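Local atomic coordinates of glutamine synthetase (PDB entry 5ZLI), a protein that belongs to the bacterial type I glutamine synthetases, twelve-subunit enzymes whose chain joins a beta-grasp domain to a larger catalytic domain. Residues Y190-V193 with P194-T198; M200-R203 with T204-K208; K208-Q212 with V213-T217. All coordinates share one frame; numbering follows the deposited sequence.

Contact 1 of 3, residues Y190-V193 with P194-T198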
ATOM      1  N   TYR B 190     -10.605 -13.109  39.005  1.00 34.66           N
ATOM      2  CA  TYR B 190     -10.700 -13.066  40.454  1.00 31.44           C
ATOM      3  C   TYR B 190      -9.742 -14.069  41.124  1.00 33.85           C
ATOM      4  O   TYR B 190     -10.031 -15.280  41.184  1.00 31.66           O
ATOM      5  CB  TYR B 190     -12.145 -13.329  40.838  1.00 38.29           C
ATOM      6  CG  TYR B 190     -12.520 -13.114  42.293  1.00 43.65           C
ATOM      7  CD1 TYR B 190     -12.196 -14.056  43.268  1.00 44.97           C
ATOM      8  CD2 TYR B 190     -13.232 -11.989  42.684  1.00 43.76           C
ATOM      9  CE1 TYR B 190     -12.556 -13.873  44.583  1.00 41.76           C
ATOM     10  CE2 TYR B 190     -13.598 -11.797  44.004  1.00 48.52           C
ATOM     11  CZ  TYR B 190     -13.254 -12.745  44.944  1.00 45.29           C
ATOM     12  OH  TYR B 190     -13.607 -12.556  46.249  1.00 43.91           O
ATOM     13  N   MET B 191      -8.598 -13.587  41.626  1.00 29.86           N
ATOM     14  CA  MET B 191      -8.138 -12.216  41.454  1.00 29.43           C
ATOM     15  C   MET B 191      -6.650 -12.226  41.079  1.00 27.33           C
ATOM     16  O   MET B 191      -5.809 -11.848  41.886  1.00 27.00           O
ATOM     17  CB  MET B 191      -8.322 -11.425  42.737  1.00 26.98           C
ATOM     18  CG  MET B 191      -9.626 -11.678  43.427  1.00 37.37           C
ATOM     19  SD  MET B 191      -9.707 -10.631  44.876  1.00 47.24           S
ATOM     20  CE  MET B 191     -10.354 -11.767  46.095  1.00 31.18           C
ATOM     21  N   PRO B 192      -6.305 -12.685  39.881  1.00 24.74           N
ATOM     22  CA  PRO B 192      -4.893 -12.793  39.554  1.00 24.78           C
ATOM     23  C   PRO B 192      -4.222 -11.462  39.790  1.00 23.29           C
ATOM     24  O   PRO B 192      -4.843 -10.405  39.667  1.00 31.37           O
ATOM     25  CB  PRO B 192      -4.899 -13.192  38.077  1.00 27.52           C
ATOM     26  CG  PRO B 192      -6.177 -13.892  37.914  1.00 22.39           C
ATOM     27  CD  PRO B 192      -7.145 -13.166  38.774  1.00 22.54           C
ATOM     28  N   VAL B 193      -2.958 -11.539  40.173  1.00 22.83           N
ATOM     29  CA  VAL B 193      -2.128 -10.363  40.421  1.00 30.43           C
ATOM     30  C   VAL B 193      -1.655  -9.862  39.068  1.00 32.54           C
ATOM     31  O   VAL B 193      -1.759 -10.586  38.070  1.00 34.49           O
ATOM     32  CB  VAL B 193      -0.938 -10.678  41.353  1.00 30.70           C
ATOM     33  CG1 VAL B 193      -1.392 -10.815  42.811  1.00 20.71           C
ATOM     34  CG2 VAL B 193      -0.159 -11.947  40.846  1.00 25.66           C
ATOM     35  N   PRO B 194      -1.181  -8.624  38.982  1.00 36.48           N
ATOM     36  CA  PRO B 194      -0.523  -8.102  37.780  1.00 35.79           C
ATOM     37  C   PRO B 194       0.728  -8.894  37.474  1.00 31.96           C
ATOM     38  O   PRO B 194       1.272  -9.494  38.377  1.00 35.27           O
ATOM     39  CB  PRO B 194      -0.221  -6.655  38.148  1.00 42.41           C
ATOM     40  CG  PRO B 194      -1.267  -6.315  39.207  1.00 34.26           C
ATOM     41  CD  PRO B 194      -1.480  -7.572  39.969  1.00 34.15           C
ATOM     42  N   PRO B 195       1.188  -8.889  36.219  1.00 37.53           N
ATOM     43  CA  PRO B 195       0.711  -8.067  35.092  1.00 39.59           C
ATOM     44  C   PRO B 195      -0.534  -8.612  34.389  1.00 42.55           C
ATOM     45  O   PRO B 195      -1.061  -7.959  33.485  1.00 41.99           O
ATOM     46  CB  PRO B 195       1.908  -8.057  34.135  1.00 31.38           C
ATOM     47  CG  PRO B 195       2.918  -9.069  34.722  1.00 34.80           C
ATOM     48  CD  PRO B 195       2.237  -9.825  35.797  1.00 34.43           C
ATOM     49  N   THR B 196      -0.990  -9.794  34.819  1.00 35.74           N
ATOM     50  CA  THR B 196      -2.272 -10.316  34.363  1.00 36.07           C
ATOM     51  C   THR B 196      -3.388  -9.332  34.699  1.00 36.83           C
ATOM     52  O   THR B 196      -4.363  -9.187  33.953  1.00 34.77           O
ATOM     53  CB  THR B 196      -2.528 -11.681  35.008  1.00 37.79           C
ATOM     54  OG1 THR B 196      -1.438 -12.563  34.693  1.00 38.90           O
ATOM     55  CG2 THR B 196      -3.849 -12.285  34.528  1.00 31.66           C
ATOM     56  N   ASP B 197      -3.281  -8.697  35.857  1.00 37.40           N
ATOM     57  CA  ASP B 197      -4.173  -7.624  36.263  1.00 39.09           C
ATOM     58  C   ASP B 197      -3.614  -6.302  35.739  1.00 42.15           C
ATOM     59  O   ASP B 197      -2.607  -5.791  36.245  1.00 45.71           O
ATOM     60  CB  ASP B 197      -4.331  -7.633  37.783  1.00 35.90           C
ATOM     61  CG  ASP B 197      -5.049  -6.404  38.317  1.00 36.47           C
ATOM     62  OD1 ASP B 197      -5.945  -5.857  37.628  1.00 29.95           O
ATOM     63  OD2 ASP B 197      -4.716  -6.020  39.458  1.00 34.56           O
ATOM     64  N   THR B 198      -4.266  -5.746  34.727  1.00 38.98           N
ATOM     65  CA  THR B 198      -3.815  -4.494  34.155  1.00 40.22           C
ATOM     66  C   THR B 198      -4.427  -3.281  34.811  1.00 35.99           C
ATOM     67  O   THR B 198      -3.964  -2.176  34.536  1.00 36.52           O
ATOM     68  CB  THR B 198      -4.207  -4.394  32.698  1.00 47.63           C
ATOM     69  OG1 THR B 198      -5.631  -4.193  32.637  1.00 47.38           O
ATOM     70  CG2 THR B 198      -3.818  -5.656  31.960  1.00 45.69           C
TER

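Contact 2 of 3, residues M200-R203 with T204-K208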
ATOM      1  N   MET B 200      -4.680  -2.305  38.012  1.00 34.15           N
ATOM      2  CA  MET B 200      -4.354  -2.073  39.407  1.00 31.30           C
ATOM      3  C   MET B 200      -4.134  -0.591  39.664  1.00 30.08           C
ATOM      4  O   MET B 200      -4.512  -0.081  40.722  1.00 27.27           O
ATOM      5  CB  MET B 200      -3.138  -2.924  39.786  1.00 36.20           C
ATOM      6  CG  MET B 200      -2.684  -2.854  41.221  1.00 37.70           C
ATOM      7  SD  MET B 200      -1.001  -2.181  41.298  1.00 71.99           S
ATOM      8  CE  MET B 200       0.096  -3.612  41.387  1.00 48.84           C
ATOM      9  N   ASP B 201      -3.512   0.119  38.715  1.00 30.85           N
ATOM     10  CA  ASP B 201      -3.306   1.559  38.890  1.00 28.22           C
ATOM     11  C   ASP B 201      -4.532   2.353  38.482  1.00 28.55           C
ATOM     12  O   ASP B 201      -4.730   3.483  38.935  1.00 33.00           O
ATOM     13  CB  ASP B 201      -2.091   2.038  38.096  1.00 20.52           C
ATOM     14  CG  ASP B 201      -0.786   1.506  38.666  1.00 25.33           C
ATOM     15  OD1 ASP B 201      -0.802   0.977  39.811  1.00 26.73           O
ATOM     16  OD2 ASP B 201       0.251   1.621  37.978  1.00 23.20           O
ATOM     17  N   ILE B 202      -5.321   1.799  37.572  1.00 34.17           N
ATOM     18  CA  ILE B 202      -6.567   2.430  37.182  1.00 28.24           C
ATOM     19  C   ILE B 202      -7.575   2.326  38.323  1.00 31.57           C
ATOM     20  O   ILE B 202      -8.231   3.306  38.693  1.00 31.64           O
ATOM     21  CB  ILE B 202      -7.073   1.760  35.897  1.00 31.96           C
ATOM     22  CG1 ILE B 202      -6.551   2.480  34.648  1.00 35.72           C
ATOM     23  CG2 ILE B 202      -8.589   1.718  35.870  1.00 37.29           C
ATOM     24  CD1 ILE B 202      -7.294   3.726  34.269  1.00 33.00           C
ATOM     25  N   ARG B 203      -7.693   1.135  38.917  1.00 33.28           N
ATOM     26  CA  ARG B 203      -8.602   0.957  40.042  1.00 33.79           C
ATOM     27  C   ARG B 203      -8.146   1.796  41.219  1.00 33.97           C
ATOM     28  O   ARG B 203      -8.941   2.502  41.853  1.00 34.63           O
ATOM     29  CB  ARG B 203      -8.695  -0.537  40.403  1.00 35.86           C
ATOM     30  CG  ARG B 203      -9.390  -1.364  39.284  1.00 33.69           C
ATOM     31  CD  ARG B 203      -9.779  -2.790  39.666  1.00 29.86           C
ATOM     32  NE  ARG B 203      -8.716  -3.486  40.375  1.00 37.79           N
ATOM     33  CZ  ARG B 203      -7.919  -4.407  39.835  1.00 34.95           C
ATOM     34  NH1 ARG B 203      -8.100  -4.798  38.589  1.00 34.29           N
ATOM     35  NH2 ARG B 203      -6.968  -4.972  40.561  1.00 35.57           N
ATOM     36  N   THR B 204      -6.850   1.799  41.462  1.00 31.47           N
ATOM     37  CA  THR B 204      -6.303   2.630  42.516  1.00 34.74           C
ATOM     38  C   THR B 204      -6.555   4.111  42.255  1.00 35.92           C
ATOM     39  O   THR B 204      -6.783   4.881  43.198  1.00 40.67           O
ATOM     40  CB  THR B 204      -4.817   2.329  42.647  1.00 42.05           C
ATOM     41  OG1 THR B 204      -4.662   1.001  43.171  1.00 45.56           O
ATOM     42  CG2 THR B 204      -4.181   3.280  43.568  1.00 38.20           C
ATOM     43  N   GLU B 205      -6.491   4.543  40.990  1.00 30.72           N
ATOM     44  CA  GLU B 205      -6.731   5.955  40.681  1.00 35.59           C
ATOM     45  C   GLU B 205      -8.204   6.323  40.824  1.00 35.43           C
ATOM     46  O   GLU B 205      -8.532   7.478  41.113  1.00 34.65           O
ATOM     47  CB  GLU B 205      -6.223   6.288  39.281  1.00 42.53           C
ATOM     48  CG  GLU B 205      -6.557   7.702  38.768  1.00 42.07           C
ATOM     49  CD  GLU B 205      -5.957   7.955  37.371  1.00 56.13           C
ATOM     50  OE1 GLU B 205      -5.436   6.970  36.778  1.00 51.78           O
ATOM     51  OE2 GLU B 205      -6.019   9.110  36.859  1.00 48.12           O
ATOM     52  N   ILE B 206      -9.102   5.372  40.578  1.00 35.70           N
ATOM     53  CA  ILE B 206     -10.530   5.603  40.803  1.00 30.34           C
ATOM     54  C   ILE B 206     -10.819   5.913  42.274  1.00 32.22           C
ATOM     55  O   ILE B 206     -11.343   6.977  42.616  1.00 33.86           O
ATOM     56  CB  ILE B 206     -11.333   4.395  40.291  1.00 26.82           C
ATOM     57  CG1 ILE B 206     -11.326   4.457  38.752  1.00 32.87           C
ATOM     58  CG2 ILE B 206     -12.710   4.343  40.877  1.00 23.03           C
ATOM     59  CD1 ILE B 206     -11.804   3.232  38.022  1.00 22.08           C
ATOM     60  N   VAL B 207     -10.480   4.997  43.176  1.00 36.71           N
ATOM     61  CA  VAL B 207     -10.791   5.263  44.575  1.00 36.49           C
ATOM     62  C   VAL B 207     -10.064   6.504  45.096  1.00 32.73           C
ATOM     63  O   VAL B 207     -10.521   7.142  46.044  1.00 35.36           O
ATOM     64  CB  VAL B 207     -10.528   4.015  45.435  1.00 33.75           C
ATOM     65  CG1 VAL B 207     -10.870   2.754  44.658  1.00 29.47           C
ATOM     66  CG2 VAL B 207      -9.142   4.014  45.875  1.00 33.40           C
ATOM     67  N   LYS B 208      -8.945   6.892  44.501  1.00 29.99           N
ATOM     68  CA  LYS B 208      -8.411   8.185  44.908  1.00 34.26           C
ATOM     69  C   LYS B 208      -9.411   9.287  44.596  1.00 34.04           C
ATOM     70  O   LYS B 208      -9.646  10.178  45.415  1.00 37.13           O
ATOM     71  CB  LYS B 208      -7.069   8.461  44.237  1.00 35.61           C
ATOM     72  CG  LYS B 208      -5.905   7.911  45.019  1.00 38.44           C
ATOM     73  CD  LYS B 208      -5.939   8.483  46.419  1.00 44.86           C
ATOM     74  CE  LYS B 208      -5.548   7.448  47.459  1.00 52.13           C
ATOM     75  NZ  LYS B 208      -4.084   7.202  47.402  1.00 52.88           N
TER

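Contact 3 of 3, residues K208-Q212 with V213-T217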
ATOM      1  N   LYS B 208      -8.945   6.892  44.501  1.00 29.99           N
ATOM      2  CA  LYS B 208      -8.411   8.185  44.908  1.00 34.26           C
ATOM      3  C   LYS B 208      -9.411   9.287  44.596  1.00 34.04           C
ATOM      4  O   LYS B 208      -9.646  10.178  45.415  1.00 37.13           O
ATOM      5  CB  LYS B 208      -7.069   8.461  44.237  1.00 35.61           C
ATOM      6  CG  LYS B 208      -5.905   7.911  45.019  1.00 38.44           C
ATOM      7  CD  LYS B 208      -5.939   8.483  46.419  1.00 44.86           C
ATOM      8  CE  LYS B 208      -5.548   7.448  47.459  1.00 52.13           C
ATOM      9  NZ  LYS B 208      -4.084   7.202  47.402  1.00 52.88           N
ATOM     10  N   VAL B 209     -10.064   9.203  43.444  1.00 34.48           N
ATOM     11  CA  VAL B 209     -10.968  10.267  43.057  1.00 33.58           C
ATOM     12  C   VAL B 209     -12.318  10.089  43.724  1.00 36.18           C
ATOM     13  O   VAL B 209     -13.006  11.080  43.999  1.00 42.95           O
ATOM     14  CB  VAL B 209     -11.088  10.365  41.532  1.00 34.32           C
ATOM     15  CG1 VAL B 209     -12.098  11.445  41.160  1.00 39.50           C
ATOM     16  CG2 VAL B 209      -9.753  10.691  40.933  1.00 32.24           C
ATOM     17  N   LEU B 210     -12.726   8.853  44.010  1.00 30.80           N
ATOM     18  CA  LEU B 210     -13.959   8.678  44.763  1.00 29.07           C
ATOM     19  C   LEU B 210     -13.878   9.418  46.083  1.00 33.37           C
ATOM     20  O   LEU B 210     -14.784  10.166  46.451  1.00 42.24           O
ATOM     21  CB  LEU B 210     -14.215   7.204  45.022  1.00 34.60           C
ATOM     22  CG  LEU B 210     -14.499   6.371  43.785  1.00 33.03           C
ATOM     23  CD1 LEU B 210     -14.737   4.920  44.151  1.00 30.15           C
ATOM     24  CD2 LEU B 210     -15.685   6.942  43.080  1.00 22.10           C
ATOM     25  N   ASN B 211     -12.774   9.271  46.793  1.00 38.53           N
ATOM     26  CA  ASN B 211     -12.678  10.007  48.037  1.00 38.92           C
ATOM     27  C   ASN B 211     -12.665  11.493  47.768  1.00 45.31           C
ATOM     28  O   ASN B 211     -13.194  12.263  48.578  1.00 58.20           O
ATOM     29  CB  ASN B 211     -11.441   9.614  48.841  1.00 43.94           C
ATOM     30  CG  ASN B 211     -11.243   8.128  48.947  1.00 39.52           C
ATOM     31  OD1 ASN B 211     -10.158   7.647  48.685  1.00 41.32           O
ATOM     32  ND2 ASN B 211     -12.267   7.400  49.358  1.00 43.83           N
ATOM     33  N   GLN B 212     -12.107  11.921  46.629  1.00 37.29           N
ATOM     34  CA  GLN B 212     -12.069  13.364  46.367  1.00 43.17           C
ATOM     35  C   GLN B 212     -13.466  13.967  46.350  1.00 41.94           C
ATOM     36  O   GLN B 212     -13.643  15.159  46.616  1.00 37.59           O
ATOM     37  CB  GLN B 212     -11.362  13.656  45.050  1.00 32.19           C
ATOM     38  CG  GLN B 212      -9.876  13.508  45.129  1.00 38.58           C
ATOM     39  CD  GLN B 212      -9.208  13.882  43.835  1.00 47.29           C
ATOM     40  OE1 GLN B 212      -9.450  14.964  43.283  1.00 45.70           O
ATOM     41  NE2 GLN B 212      -8.376  12.976  43.318  1.00 51.46           N
ATOM     42  N   VAL B 213     -14.470  13.153  46.061  1.00 42.39           N
ATOM     43  CA  VAL B 213     -15.797  13.646  45.827  1.00 39.25           C
ATOM     44  C   VAL B 213     -16.711  13.333  47.010  1.00 44.31           C
ATOM     45  O   VAL B 213     -17.937  13.327  46.873  1.00 43.17           O
ATOM     46  CB  VAL B 213     -16.344  13.113  44.499  1.00 34.22           C
ATOM     47  CG1 VAL B 213     -15.389  13.468  43.420  1.00 26.78           C
ATOM     48  CG2 VAL B 213     -16.521  11.626  44.546  1.00 40.48           C
ATOM     49  N   GLY B 214     -16.111  13.062  48.172  1.00 47.74           N
ATOM     50  CA  GLY B 214     -16.829  12.809  49.407  1.00 47.22           C
ATOM     51  C   GLY B 214     -17.363  11.405  49.580  1.00 37.64           C
ATOM     52  O   GLY B 214     -18.393  11.225  50.226  1.00 48.45           O
ATOM     53  N   LEU B 215     -16.677  10.406  49.058  1.00 35.85           N
ATOM     54  CA  LEU B 215     -17.084   9.018  49.166  1.00 41.26           C
ATOM     55  C   LEU B 215     -16.007   8.203  49.845  1.00 45.99           C
ATOM     56  O   LEU B 215     -14.823   8.354  49.536  1.00 42.04           O
ATOM     57  CB  LEU B 215     -17.365   8.416  47.800  1.00 39.64           C
ATOM     58  CG  LEU B 215     -18.794   8.013  47.503  1.00 39.97           C
ATOM     59  CD1 LEU B 215     -18.839   7.342  46.153  1.00 36.59           C
ATOM     60  CD2 LEU B 215     -19.158   7.007  48.590  1.00 44.91           C
ATOM     61  N   GLU B 216     -16.424   7.324  50.758  1.00 46.17           N
ATOM     62  CA  GLU B 216     -15.490   6.436  51.447  1.00 47.86           C
ATOM     63  C   GLU B 216     -15.523   5.030  50.846  1.00 48.88           C
ATOM     64  O   GLU B 216     -16.592   4.454  50.593  1.00 40.91           O
ATOM     65  CB  GLU B 216     -15.747   6.410  52.954  1.00 45.27           C
ATOM     66  CG  GLU B 216     -15.022   7.546  53.689  1.00 55.45           C
ATOM     67  CD  GLU B 216     -14.821   7.290  55.180  1.00 75.92           C
ATOM     68  OE1 GLU B 216     -15.742   6.736  55.829  1.00 76.71           O
ATOM     69  OE2 GLU B 216     -13.734   7.653  55.704  1.00 80.94           O
ATOM     70  N   THR B 217     -14.331   4.501  50.615  1.00 48.99           N
ATOM     71  CA  THR B 217     -14.097   3.229  49.962  1.00 48.05           C
ATOM     72  C   THR B 217     -13.461   2.273  50.964  1.00 48.31           C
ATOM     73  O   THR B 217     -12.598   2.688  51.754  1.00 46.78           O
ATOM     74  CB  THR B 217     -13.148   3.415  48.772  1.00 47.22           C
ATOM     75  OG1 THR B 217     -11.924   4.005  49.238  1.00 49.53           O
ATOM     76  CG2 THR B 217     -13.752   4.346  47.730  1.00 43.36           C
TER

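Contact 1 of 3, residues Y190-V193 with P194-T198
Thr196 turns its methyl to Pro192, CG2 lying 3.8 Å from Pro192 CB. With OG1 beside the backbone N (chi1 -57°), the apolar branch is the one that meets the apolar proline ring. The backbone closes the turn with Asp197 N donating to Val193 O at 3.3 Å, a long bond in which the N-H comes in above the carbonyl plane. Asp197 CB rests 3.4 Å from Pro192 O, and the carboxylate points off to one side of that oxygen, CG anti to the backbone N (chi1 170°). There Asp197 OD1 forms a salt bridge with Arg203 and hydrogen bonds with His222 and the backbone N of Met199. The peptide bond between Pro194 and Pro195 is cis, and these two residues occupy the central positions of a type VI (cis-proline) turn running from Val193 to Thr196. Proline suits both places: its ring restricts phi, and the bond before it readily accepts the cis form required ahead of Pro195. The peptide bond before Met191 is cis as well. The turn belongs to the loop between strand 156-162 and helix 200-212, just ahead of the helix, and His40 of a second subunit packs on Val193 and Pro194.

Contact 2 of 3, residues M200-R203 with T204-K208
Thr204 reaches back one helical turn to Met200, whose carbonyl oxygen is gripped twice. Thr204 OG1 donates to Met200 O at 2.7 Å, nearly along the C=O axis, and Thr204 N donates to Met200 O at 3.1 Å from above the carbonyl plane. The hydroxyl can do this because it sits beside its own backbone N (chi1 -69°), the position from which threonine readily bonds to the preceding turn. Beyond it the i to i+4 series continues through Glu205 and Ile206 to Val207, whose N donates to Arg203 O at 3.2 Å in a nearly straight bond.

On another side of the helix, Ile202 CG2 and Ile206 CD1 approach obliquely at 4.2 Å. These branched apolar chains suit a face packed on Ile144 of strand 133-145, and Ile206 also meets Val252 and Val255 of helix 238-258. Arg203, bent at chi3 (-45°), carries its guanidinium back alongside the first residue of the helix, toward its partner Asp197 in the preceding loop, while its side chain also touches Val220. Asp201 OD1 accepts a hydrogen bond from Ala91 N, and Lys208 NZ forms a salt bridge with Glu25, both of a second subunit. The whole is the first part of an alpha helix, with i to i+4 bonding and an added threonine-to-backbone bond, set between its own sheet and a subunit interface of the catalytic domain.

Contact 3 of 3, residues K208-Q212 with V213-T217
Asn211 and Leu215 make the stronger of two side-chain hydrogen bonds at this helix end: Asn211 ND2 donates to Leu215 O at 2.7 Å, in the carbonyl plane and close to the plane of its own amide. The amide is directed there by chi1 of -47°, and the same nitrogen makes a weak second bond to Thr217 OG1. Asparagine suits the place, being short enough to turn back onto the departing chain while still offering two N-H groups.

The backbone bonds form a Schellman motif. Leu215 N donates to Leu210 O at 3.2 Å and Gly214 N to Asn211 O at 3.1 Å, with Gly214 as the C-prime residue at positive phi (81°), a conformation easily adopted without a side chain. Val213 N also bonds to Leu210 O at 3.0 Å, so that oxygen takes two donors, from opposite faces of its plane.

Apolar contacts join the last helical turn to the chain that follows. Leu210 CD1 meets Thr217 CG2 at 3.8 Å, the two side chains crossing at about a right angle, and the CB atoms of Leu210 and Leu215 are 4.4 Å apart. Leucine suits this side because it also reaches the surroundings: Leu210 packs on Leu248 and Val251 of helix 238-258 and on Val231 of strand 228-237, and Leu215 on Val233. Helix 200-212 thus ends against that helix and strand, and the chain turns directly into strand 217-222.

How the contacts relate
The three contacts follow one another along the chain: the loop turn of contact 1, the first part of helix 200-212 in contact 2, and the helix end in contact 3. Contacts 1 and 2, with centres about 14 Å apart, are joined by the salt bridge between Asp197 OD1 and Arg203 NH1, at 2.6 Å, and by packing of Pro194 CG on Met200 CE at 3.7 Å. Contacts 2 and 3 share Lys208 and lie about 11 Å apart between centres; Val207 CB also meets Thr217 CG2 at 4.0 Å. Contacts 1 and 3 do not touch, their nearest atoms being about 14 Å apart. All three border a second subunit, so this run of chain follows a subunit interface.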